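Local coordinates for protein exotoxin A (Pseudomonas aeruginosa, PDB 1IKP) that kills host cells as a three-domain toxin that binds them, enters and probably ADP-ribosylates elongation factor 2 with NAD as the ADP-ribose donor, at residues Asn112-Ile117 and Pro268-Thr273; His118-Gly123 and Ala233-Asp238; Ser192-Cys197 and Gly204-Leu209. The protein carries 2 engineered substitutions. All blocks are in the same frame, centred on the assembly; numbering follows the deposited sequence. Where two conformers were deposited one is given.

Contact 1 (Asn112-Ile117 and Pro268-Thr273)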
# COMPACT_ATOMS: atom_id res chain seq x y z
N ASN A 112 11.80 9.33 7.62
CA ASN A 112 10.71 9.37 8.58
C ASN A 112 10.91 8.32 9.65
O ASN A 112 11.79 7.44 9.54
CB ASN A 112 9.37 9.12 7.87
CG ASN A 112 9.31 7.79 7.13
OD1 ASN A 112 9.22 6.71 7.74
ND2 ASN A 112 9.37 7.85 5.80
N ILE A 113 10.12 8.44 10.71
CA ILE A 113 10.10 7.42 11.76
C ILE A 113 8.72 6.75 11.72
O ILE A 113 7.76 7.28 11.14
CB ILE A 113 10.29 7.97 13.20
CG1 ILE A 113 9.13 8.87 13.62
CG2 ILE A 113 11.64 8.58 13.33
CD1 ILE A 113 9.17 9.20 15.12
N LYS A 114 8.65 5.56 12.33
CA LYS A 114 7.36 4.87 12.47
C LYS A 114 7.07 4.88 13.96
O LYS A 114 7.99 4.82 14.78
CB LYS A 114 7.42 3.39 12.04
CG LYS A 114 7.86 3.16 10.62
CD LYS A 114 7.02 3.95 9.62
CE LYS A 114 7.40 3.56 8.18
NZ LYS A 114 7.15 4.72 7.31
N VAL A 115 5.79 4.96 14.29
CA VAL A 115 5.35 4.93 15.69
C VAL A 115 4.17 3.97 15.78
O VAL A 115 3.28 3.98 14.91
CB VAL A 115 4.90 6.34 16.17
CG1 VAL A 115 4.46 6.28 17.65
CG2 VAL A 115 6.04 7.32 16.02
N PHE A 116 4.15 3.13 16.80
CA PHE A 116 3.00 2.25 16.99
C PHE A 116 2.82 1.89 18.47
O PHE A 116 3.76 2.00 19.28
CB PHE A 116 3.06 0.99 16.12
CG PHE A 116 4.25 0.15 16.34
CD1 PHE A 116 5.40 0.32 15.57
CD2 PHE A 116 4.24 -0.85 17.30
CE1 PHE A 116 6.51 -0.50 15.76
CE2 PHE A 116 5.36 -1.67 17.48
CZ PHE A 116 6.48 -1.49 16.72
N ILE A 117 1.59 1.52 18.78
CA ILE A 117 1.18 1.22 20.16
C ILE A 117 0.65 -0.19 20.29
O ILE A 117 -0.12 -0.66 19.44
CB ILE A 117 0.03 2.20 20.57
CG1 ILE A 117 0.48 3.66 20.45
CG2 ILE A 117 -0.47 1.89 21.97
CD1 ILE A 117 1.65 4.02 21.29
N PRO A 268 7.14 4.26 -3.37
CA PRO A 268 6.58 4.33 -2.02
C PRO A 268 5.75 5.59 -1.78
O PRO A 268 6.14 6.68 -2.18
CB PRO A 268 7.82 4.29 -1.12
CG PRO A 268 8.83 3.61 -1.96
CD PRO A 268 8.60 4.16 -3.33
N LEU A 269 4.61 5.42 -1.12
CA LEU A 269 3.75 6.53 -0.81
C LEU A 269 4.51 7.61 -0.03
O LEU A 269 4.41 8.80 -0.33
CB LEU A 269 2.55 6.05 -0.01
CG LEU A 269 1.51 7.11 0.35
CD1 LEU A 269 0.73 7.49 -0.89
CD2 LEU A 269 0.56 6.57 1.40
N GLU A 270 5.30 7.19 0.96
CA GLU A 270 6.02 8.13 1.80
C GLU A 270 7.13 8.93 1.08
O GLU A 270 7.71 9.85 1.65
CB GLU A 270 6.55 7.42 3.06
CG GLU A 270 7.51 6.28 2.78
CD GLU A 270 7.78 5.41 4.03
OE1 GLU A 270 8.94 5.34 4.44
OE2 GLU A 270 6.83 4.80 4.56
N THR A 271 7.42 8.59 -0.17
CA THR A 271 8.41 9.33 -0.93
C THR A 271 7.81 10.72 -1.20
O THR A 271 8.52 11.73 -1.27
CB THR A 271 8.70 8.63 -2.26
OG1 THR A 271 9.50 7.47 -1.99
CG2 THR A 271 9.41 9.55 -3.23
N PHE A 272 6.49 10.77 -1.28
CA PHE A 272 5.80 12.03 -1.56
C PHE A 272 5.56 12.94 -0.36
O PHE A 272 5.08 14.07 -0.52
CB PHE A 272 4.50 11.73 -2.29
CG PHE A 272 4.72 11.04 -3.61
CD1 PHE A 272 5.18 11.77 -4.71
CD2 PHE A 272 4.57 9.67 -3.73
CE1 PHE A 272 5.48 11.13 -5.92
CE2 PHE A 272 4.87 9.01 -4.93
CZ PHE A 272 5.34 9.75 -6.03
N THR A 273 5.88 12.45 0.83
CA THR A 273 5.73 13.25 2.05
C THR A 273 7.11 13.64 2.56
O THR A 273 7.23 14.24 3.65
CB THR A 273 4.97 12.47 3.16
OG1 THR A 273 5.47 11.13 3.25
CG2 THR A 273 3.48 12.44 2.87
O HOH W 1 9.46 10.00 3.87
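The ammonium group of K114 is held by three acceptors: NZ lies 2.8 Å from E270 OE2 in a salt bridge, gives a hydrogen bond of 2.9 Å to N112 OD1 on its own strand, and is also bonded to the hydroxyl of T134. The lysine chain bends at chi2 (-54°), which carries NZ along the strand back to the N112 amide. NZ meets OE2 on the syn side, tilted out of the carboxylate plane. At N112 OD1 it sits above the carbonyl plane, and that oxygen takes a further bond from the indole NH of W190.

The other carboxylate oxygen, OE1, accepts from the N112 amide. N112 ND2 reaches E270 OE1 at 2.9 Å in a nearly straight bond (167°) that keeps to the amide plane but comes down on OE1 from above the carboxylate, the two flat groups standing 79° apart. A water that accepts from N112 ND2 and donates to E270 O adds a second link, to the backbone. W190 and A191 pack against E270, and K114 touches W190 as well. The ammonium and the carboxylate probably stabilise each other's charge, and the amide N-H adds to the hold on E270. This is a buried interdomain salt bridge, joining a beta strand of the receptor-binding domain to a 3-10 turn, 269-271, of the targeting domain.

Contact 2 (His118-Gly123 and Ala233-Asp238)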
# COMPACT_ATOMS: atom_id res chain seq x y z
N HIS A 118 1.04 -0.87 21.36
CA HIS A 118 0.51 -2.21 21.63
C HIS A 118 -0.24 -2.14 22.94
O HIS A 118 0.29 -1.65 23.94
CB HIS A 118 1.63 -3.25 21.74
CG HIS A 118 2.25 -3.62 20.43
ND1 HIS A 118 3.51 -4.16 20.32
CD2 HIS A 118 1.78 -3.51 19.17
CE1 HIS A 118 3.79 -4.37 19.05
NE2 HIS A 118 2.76 -3.98 18.33
N GLU A 119 -1.49 -2.56 22.95
CA GLU A 119 -2.22 -2.58 24.21
C GLU A 119 -1.98 -3.95 24.83
O GLU A 119 -1.95 -4.96 24.13
CB GLU A 119 -3.68 -2.31 23.95
CG GLU A 119 -3.85 -0.95 23.27
CD GLU A 119 -5.25 -0.42 23.35
OE1 GLU A 119 -5.92 -0.32 22.30
OE2 GLU A 119 -5.69 -0.13 24.47
N LEU A 120 -1.77 -4.00 26.14
CA LEU A 120 -1.47 -5.25 26.83
C LEU A 120 -2.53 -5.61 27.85
O LEU A 120 -3.06 -4.73 28.53
CB LEU A 120 -0.12 -5.10 27.53
CG LEU A 120 1.03 -4.53 26.68
CD1 LEU A 120 2.19 -4.11 27.57
CD2 LEU A 120 1.48 -5.57 25.65
N ASN A 121 -2.85 -6.90 27.95
CA ASN A 121 -3.85 -7.33 28.93
C ASN A 121 -3.16 -7.58 30.27
O ASN A 121 -1.96 -7.36 30.41
CB ASN A 121 -4.59 -8.60 28.47
CG ASN A 121 -3.68 -9.80 28.25
OD1 ASN A 121 -2.60 -9.90 28.84
ND2 ASN A 121 -4.13 -10.73 27.42
N ALA A 122 -3.92 -8.03 31.27
CA ALA A 122 -3.36 -8.29 32.59
C ALA A 122 -2.19 -9.27 32.54
O ALA A 122 -1.19 -9.10 33.24
CB ALA A 122 -4.44 -8.82 33.52
N GLY A 123 -2.33 -10.30 31.71
CA GLY A 123 -1.28 -11.30 31.58
C GLY A 123 -0.05 -10.77 30.87
O GLY A 123 0.90 -11.52 30.61
N ALA A 233 10.89 -5.47 25.89
CA ALA A 233 9.98 -6.58 26.13
C ALA A 233 9.65 -7.33 24.84
O ALA A 233 9.67 -6.75 23.75
CB ALA A 233 8.70 -6.05 26.75
N LYS A 234 9.35 -8.61 24.97
CA LYS A 234 8.95 -9.46 23.86
C LYS A 234 7.68 -10.10 24.40
O LYS A 234 7.72 -11.12 25.08
CB LYS A 234 10.01 -10.52 23.56
CG LYS A 234 9.66 -11.42 22.38
CD LYS A 234 10.82 -12.34 22.03
CE LYS A 234 10.42 -13.34 20.96
NZ LYS A 234 9.92 -12.68 19.72
N HIS A 235 6.55 -9.47 24.09
CA HIS A 235 5.26 -9.92 24.58
C HIS A 235 4.67 -11.17 23.95
O HIS A 235 4.79 -11.39 22.75
CB HIS A 235 4.25 -8.77 24.46
CG HIS A 235 4.66 -7.53 25.20
ND1 HIS A 235 5.14 -6.40 24.56
CD2 HIS A 235 4.67 -7.25 26.52
CE1 HIS A 235 5.43 -5.48 25.47
NE2 HIS A 235 5.15 -5.97 26.66
N ASP A 236 4.04 -11.99 24.79
CA ASP A 236 3.38 -13.19 24.30
C ASP A 236 2.15 -12.63 23.59
O ASP A 236 1.63 -11.59 23.97
CB ASP A 236 2.94 -14.09 25.46
CG ASP A 236 4.12 -14.73 26.16
OD1 ASP A 236 5.00 -15.28 25.46
OD2 ASP A 236 4.17 -14.70 27.41
N LEU A 237 1.69 -13.33 22.56
CA LEU A 237 0.55 -12.85 21.79
C LEU A 237 -0.81 -13.42 22.17
O LEU A 237 -0.95 -14.60 22.52
CB LEU A 237 0.78 -13.10 20.30
CG LEU A 237 2.11 -12.67 19.67
CD1 LEU A 237 2.13 -13.09 18.21
CD2 LEU A 237 2.31 -11.16 19.80
N ASP A 238 -1.82 -12.56 22.12
CA ASP A 238 -3.21 -12.91 22.37
C ASP A 238 -3.92 -11.80 21.59
O ASP A 238 -4.93 -11.23 22.02
CB ASP A 238 -3.54 -12.83 23.86
CG ASP A 238 -4.93 -13.37 24.16
OD1 ASP A 238 -5.32 -14.35 23.50
OD2 ASP A 238 -5.61 -12.83 25.06
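L120 and H235 cross at about a right angle, and the leucine lies over one face of the imidazole. Methyl CD2 stands over the centre of the ring, 3.7 Å from the centroid and only 7° off the normal, a CH-pi contact in nearly ideal position. The second methyl, CD1, leans toward the far end of the same ring and comes 3.6 Å from H235 NE2, so the forked end of the leucine spans the imidazole from its middle to its outer nitrogen. H235 swings its ring into this place with CG beside the backbone N and anti to the carbonyl carbon (chi1 -58°), while chi2 turns the face to L120. V48 of strand 40-49 touches both side chains.

Farther along, where the strand has given way to a turn, N121 and D238 also approach at about a right angle, with amide and carboxylate planes 51° apart. N121 ND2 lies 3.5 Å from D238 OD2, at the margin of the contact. The amide has a hydrogen-bonded partner within its own turn, since N121 OD1 accepts from the backbone N of Q125. D238 in turn packs on Q125, and D236 pairs through its backbone with L126.

The chemistry is thus mainly apolar and aromatic: across the two segments the main contact is the two leucine methyls on the imidazole face, while the D236-L126 backbone bond also holds the loop, and a positive charge on H235, if present, would gain little from the methyls.

Contact 3 (Ser192-Cys197 and Gly204-Leu209)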
# COMPACT_ATOMS: atom_id res chain seq x y z
N SER A 192 5.85 -1.20 4.16
CA SER A 192 4.74 -2.13 4.11
C SER A 192 4.51 -2.85 5.42
O SER A 192 5.15 -2.54 6.42
CB SER A 192 4.97 -3.20 3.03
OG SER A 192 6.00 -4.09 3.45
N GLY A 193 3.60 -3.81 5.40
CA GLY A 193 3.32 -4.56 6.62
C GLY A 193 4.53 -5.38 7.03
O GLY A 193 4.64 -5.77 8.20
N LYS A 194 5.45 -5.64 6.10
CA LYS A 194 6.60 -6.46 6.44
C LYS A 194 7.59 -5.77 7.34
O LYS A 194 8.59 -6.36 7.73
CB LYS A 194 7.29 -7.00 5.18
CG LYS A 194 6.43 -8.02 4.44
CD LYS A 194 7.24 -8.78 3.39
CE LYS A 194 6.36 -9.78 2.66
NZ LYS A 194 7.20 -10.52 1.67
N VAL A 195 7.35 -4.50 7.67
CA VAL A 195 8.27 -3.82 8.57
C VAL A 195 8.29 -4.59 9.90
O VAL A 195 9.31 -4.62 10.62
CB VAL A 195 7.85 -2.32 8.79
CG1 VAL A 195 6.47 -2.21 9.45
CG2 VAL A 195 8.89 -1.61 9.64
N LEU A 196 7.18 -5.26 10.21
CA LEU A 196 7.08 -6.04 11.46
C LEU A 196 8.03 -7.23 11.41
O LEU A 196 8.48 -7.72 12.44
CB LEU A 196 5.64 -6.49 11.70
CG LEU A 196 4.63 -5.33 11.84
CD1 LEU A 196 3.29 -5.87 12.27
CD2 LEU A 196 5.14 -4.31 12.88
N CYS A 197 8.33 -7.69 10.21
CA CYS A 197 9.23 -8.82 10.01
C CYS A 197 10.67 -8.45 10.35
O CYS A 197 11.51 -9.32 10.53
CB CYS A 197 9.15 -9.28 8.55
SG CYS A 197 7.53 -9.92 8.04
N GLY A 204 6.47 -13.51 14.57
CA GLY A 204 5.22 -14.25 14.50
C GLY A 204 3.96 -13.42 14.26
O GLY A 204 2.92 -13.96 13.85
N VAL A 205 4.04 -12.12 14.48
CA VAL A 205 2.87 -11.28 14.29
C VAL A 205 2.46 -11.17 12.82
O VAL A 205 1.28 -11.30 12.49
CB VAL A 205 3.10 -9.85 14.87
CG1 VAL A 205 1.88 -8.97 14.57
CG2 VAL A 205 3.32 -9.94 16.38
N TYR A 206 3.44 -10.92 11.96
CA TYR A 206 3.13 -10.79 10.54
C TYR A 206 2.51 -12.08 10.02
O TYR A 206 1.47 -12.06 9.38
CB TYR A 206 4.39 -10.45 9.76
CG TYR A 206 4.13 -10.24 8.29
CD1 TYR A 206 3.75 -8.99 7.80
CD2 TYR A 206 4.21 -11.30 7.39
CE1 TYR A 206 3.46 -8.81 6.46
CE2 TYR A 206 3.92 -11.13 6.05
CZ TYR A 206 3.55 -9.88 5.59
OH TYR A 206 3.24 -9.72 4.27
N ASN A 207 3.13 -13.22 10.32
CA ASN A 207 2.58 -14.48 9.84
C ASN A 207 1.12 -14.67 10.26
O ASN A 207 0.28 -15.07 9.45
CB ASN A 207 3.40 -15.67 10.35
CG ASN A 207 2.83 -16.99 9.89
OD1 ASN A 207 2.75 -17.26 8.68
ND2 ASN A 207 2.42 -17.83 10.84
N TYR A 208 0.82 -14.39 11.52
CA TYR A 208 -0.54 -14.55 12.00
C TYR A 208 -1.54 -13.60 11.35
O TYR A 208 -2.60 -14.03 10.88
CB TYR A 208 -0.59 -14.39 13.52
CG TYR A 208 -1.99 -14.50 14.09
CD1 TYR A 208 -2.73 -15.69 13.97
CD2 TYR A 208 -2.58 -13.43 14.76
CE1 TYR A 208 -4.02 -15.79 14.51
CE2 TYR A 208 -3.86 -13.52 15.29
CZ TYR A 208 -4.58 -14.70 15.17
OH TYR A 208 -5.84 -14.78 15.73
N LEU A 209 -1.22 -12.30 11.32
CA LEU A 209 -2.12 -11.30 10.75
C LEU A 209 -2.23 -11.25 9.23
O LEU A 209 -3.30 -10.95 8.72
CB LEU A 209 -1.72 -9.91 11.26
CG LEU A 209 -1.72 -9.76 12.78
CD1 LEU A 209 -1.26 -8.36 13.16
CD2 LEU A 209 -3.12 -10.01 13.31
O HOH W 2 6.20 -10.11 12.68
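Two short pieces of chain come closest at L196 and Y206, whose CA atoms are 6.2 Å apart: 195-197 have helical backbone angles, and helix 205-210 starts just after G204 at its N-cap. Y206 carries the largest share of the contact. A chi1 of -177° sends its ring out from the helix, away from its own backbone nitrogen and into the turn of 192-197. The sulfur of C197 lies over one face, shifted toward the root of the ring: SG is 3.9 Å from the centroid, 29° off the normal, and 3.4 Å from Y206 CG. This is a Cys sulfur-aromatic contact, and the disulfide to C214 fixes the sulfur in place.

G193 O comes obliquely to the ring, 3.4 Å from Y206 CD1, and K194 runs past the outer end, its CG also oblique and 3.6 Å from Y206 CZ. The lysine's chain is extended beyond CG, and its CE comes 3.5 Å from Y206 OH; its ammonium goes on to the carbonyl oxygen of C214, so C214 is bonded to two residues of the segment, C197 and K194. K194 N also donates to S192 OG, making an ST turn that shapes the start of the segment.

Beside the ring, L196 CD1 and V205 CG1 touch at 4.1 Å. A water accepts from Y206 N and donates weakly to L196 O. Together the turn after helix 188-191 and the start of helix 205-210 lie against strand 126-136, where I132 meets V195 and L196 and M129 meets V205 and L209, while I244 packs on L196, Y206 and L209.

In the fold
Contacts 1 and 2 divide strand 112-120 between them: its start meets the targeting domain, its end the loop 233-238, and their centres are about 25 Å apart. Contact 3 lies to one side, and its centre is about 16 Å from the centres of both. It touches contact 2, where L237 CD2 packs on V205 CG2 at 3.8 Å, but not contact 1. Along the chain the three are nested, contact 3 inside the loop closed by contact 2, and that inside the loop closed by contact 1. Strand 126-136, beside strand 112-120 in the sheet, has neighbours in all three. Contacts 2 and 3 join parts of the receptor-binding domain, whereas contact 1 ties that domain to the next.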